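PDB 2I1S: plasmid pRiA4b Orf3-like domain-containing protein from Methanosarcina mazei, which is of unknown function but belongs to the plasmid pRiA4b ORF-3-like family. Local coordinates for residues Y32-L35 with D36-K39. Residues are numbered along the deposited sequence; the frame is centred on the assembly and turned at random.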
ATOM      1  N   TYR A  32      -3.869   4.705  15.152  1.00 36.95           N
ATOM      2  CA  TYR A  32      -4.438   3.924  14.062  1.00 36.89           C
ATOM      3  C   TYR A  32      -4.355   2.439  14.307  1.00 36.82           C
ATOM      4  O   TYR A  32      -3.354   1.955  14.838  1.00 37.00           O
ATOM      5  CB  TYR A  32      -3.721   4.250  12.751  1.00 37.14           C
ATOM      6  CG  TYR A  32      -4.551   5.069  11.777  1.00 36.39           C
ATOM      7  CD1 TYR A  32      -5.557   5.928  12.229  1.00 36.06           C
ATOM      8  CD2 TYR A  32      -4.307   4.995  10.406  1.00 34.48           C
ATOM      9  CE1 TYR A  32      -6.317   6.660  11.335  1.00 36.40           C
ATOM     10  CE2 TYR A  32      -5.044   5.717   9.516  1.00 34.37           C
ATOM     11  CZ  TYR A  32      -6.040   6.554   9.973  1.00 37.48           C
ATOM     12  OH  TYR A  32      -6.788   7.263   9.046  1.00 39.00           O
ATOM     13  N   THR A  33      -5.437   1.736  13.943  1.00 36.61           N
ATOM     14  CA  THR A  33      -5.467   0.286  13.958  1.00 36.33           C
ATOM     15  C   THR A  33      -4.913  -0.175  12.611  1.00 36.74           C
ATOM     16  O   THR A  33      -4.676   0.648  11.714  1.00 37.69           O
ATOM     17  CB  THR A  33      -6.894  -0.268  14.167  1.00 36.06           C
ATOM     18  OG1 THR A  33      -7.728   0.095  13.056  1.00 37.30           O
ATOM     19  CG2 THR A  33      -7.519   0.277  15.436  1.00 34.03           C
ATOM     20  N   PHE A  34      -4.684  -1.479  12.462  1.00 36.75           N
ATOM     21  CA  PHE A  34      -4.348  -2.030  11.155  1.00 36.25           C
ATOM     22  C   PHE A  34      -5.484  -1.896  10.134  1.00 36.54           C
ATOM     23  O   PHE A  34      -5.210  -1.725   8.958  1.00 37.80           O
ATOM     24  CB  PHE A  34      -3.781  -3.447  11.275  1.00 35.41           C
ATOM     25  CG  PHE A  34      -2.352  -3.463  11.759  1.00 34.87           C
ATOM     26  CD1 PHE A  34      -1.298  -3.635  10.864  1.00 34.11           C
ATOM     27  CD2 PHE A  34      -2.055  -3.230  13.094  1.00 32.52           C
ATOM     28  CE1 PHE A  34       0.038  -3.617  11.315  1.00 35.29           C
ATOM     29  CE2 PHE A  34      -0.729  -3.203  13.544  1.00 34.25           C
ATOM     30  CZ  PHE A  34       0.320  -3.402  12.660  1.00 32.77           C
ATOM     31  N   LEU A  35      -6.743  -1.921  10.566  1.00 36.85           N
ATOM     32  CA  LEU A  35      -7.843  -1.715   9.622  1.00 36.89           C
ATOM     33  C   LEU A  35      -7.711  -0.349   8.966  1.00 36.88           C
ATOM     34  O   LEU A  35      -7.766  -0.238   7.743  1.00 37.33           O
ATOM     35  CB  LEU A  35      -9.216  -1.876  10.286  1.00 36.52           C
ATOM     36  CG  LEU A  35     -10.460  -1.706   9.395  1.00 37.30           C
ATOM     37  CD1 LEU A  35     -10.436  -2.663   8.164  1.00 38.48           C
ATOM     38  CD2 LEU A  35     -11.737  -1.929  10.175  1.00 36.61           C
ATOM     39  N   ASP A  36      -7.537   0.670   9.798  1.00 36.76           N
ATOM     40  CA  ASP A  36      -7.301   2.050   9.380  1.00 37.40           C
ATOM     41  C   ASP A  36      -6.173   2.182   8.368  1.00 37.53           C
ATOM     42  O   ASP A  36      -6.311   2.934   7.375  1.00 38.53           O
ATOM     43  CB  ASP A  36      -6.942   2.907  10.601  1.00 37.87           C
ATOM     44  CG  ASP A  36      -8.119   3.166  11.528  1.00 37.59           C
ATOM     45  OD1 ASP A  36      -9.278   3.201  11.059  1.00 40.33           O
ATOM     46  OD2 ASP A  36      -7.876   3.347  12.738  1.00 38.73           O
ATOM     47  N   LEU A  37      -5.080   1.447   8.610  1.00 36.88           N
ATOM     48  CA  LEU A  37      -3.933   1.395   7.698  1.00 35.84           C
ATOM     49  C   LEU A  37      -4.236   0.668   6.376  1.00 35.96           C
ATOM     50  O   LEU A  37      -3.840   1.138   5.295  1.00 35.56           O
ATOM     51  CB  LEU A  37      -2.728   0.763   8.404  1.00 35.97           C
ATOM     52  CG  LEU A  37      -1.439   0.555   7.591  1.00 35.54           C
ATOM     53  CD1 LEU A  37      -0.856   1.899   7.170  1.00 37.51           C
ATOM     54  CD2 LEU A  37      -0.374  -0.307   8.303  1.00 34.80           C
ATOM     55  N   HIS A  38      -4.909  -0.484   6.454  1.00 35.85           N
ATOM     56  CA  HIS A  38      -5.424  -1.150   5.254  1.00 35.80           C
ATOM     57  C   HIS A  38      -6.140  -0.141   4.366  1.00 36.26           C
ATOM     58  O   HIS A  38      -5.852  -0.042   3.169  1.00 37.76           O
ATOM     59  CB  HIS A  38      -6.368  -2.289   5.637  1.00 35.31           C
ATOM     60  CG  HIS A  38      -7.339  -2.665   4.558  1.00 34.40           C
ATOM     61  ND1 HIS A  38      -6.943  -3.225   3.364  1.00 34.50           N
ATOM     62  CD2 HIS A  38      -8.693  -2.591   4.506  1.00 35.00           C
ATOM     63  CE1 HIS A  38      -8.006  -3.480   2.621  1.00 34.56           C
ATOM     64  NE2 HIS A  38      -9.079  -3.098   3.289  1.00 36.82           N
ATOM     65  N   LYS A  39      -7.048   0.637   4.952  1.00 36.11           N
ATOM     66  CA  LYS A  39      -7.806   1.644   4.185  1.00 35.97           C
ATOM     67  C   LYS A  39      -6.957   2.767   3.586  1.00 35.43           C
ATOM     68  O   LYS A  39      -7.334   3.340   2.572  1.00 35.63           O
ATOM     69  CB  LYS A  39      -8.941   2.226   5.010  1.00 35.11           C
ATOM     70  CG  LYS A  39      -9.995   1.222   5.341  1.00 37.07           C
ATOM     71  CD  LYS A  39     -10.998   1.817   6.283  1.00 39.82           C
ATOM     72  CE  LYS A  39     -12.080   0.803   6.614  1.00 44.10           C
ATOM     73  NZ  LYS A  39     -12.873   1.230   7.835  1.00 43.51           N
TER
HETATM   74  O   HOH W   1      -7.692   5.201   7.216  1.00 51.01           O
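Thr-33 and Asp-36 form a capping box at the start of helix 34-44. Thr-33 is the N-cap. Its backbone N donates to Asp-36 OD2 at 3.2 Å, almost straight. It meets that oxygen on the anti side, 29° out of the carboxylate plane. In return, Asp-36 N points at Thr-33 OG1 in a weak bond of 3.3 Å. Thr-33 OG1 sits between its own backbone N and carbonyl carbon (chi1 64°), which turns it to this N-H. OD2 thus takes one near-straight bond from Thr-33 N and a weak one from Thr-33 OG1.

The Tyr-32 ring lies across Asp-36. Asp-36 CB sits over the ring centre in a CH-pi contact, 3.4 Å from the centroid of the Tyr-32 ring. Ring and carboxylate planes are 38° apart. A water hydrogen-bonds to Tyr-32 OH and donates to Asp-36 O at 2.7 Å. An alanine in place of Tyr-32 would probably uncover Asp-36 CB and leave the bridging water without its phenolic partner.

Further along, Leu-37 N, His-38 N and Lys-39 N bond to the carbonyls of Thr-33, Phe-34 and Leu-35. The Phe-34 ring meets Phe-55 edge-to-face, which sets the helix start against strand 53-58. His-38 ND1 is hydrogen-bonded to Tyr-103 OH, and His-38 NE2 to Asp-49 OD2.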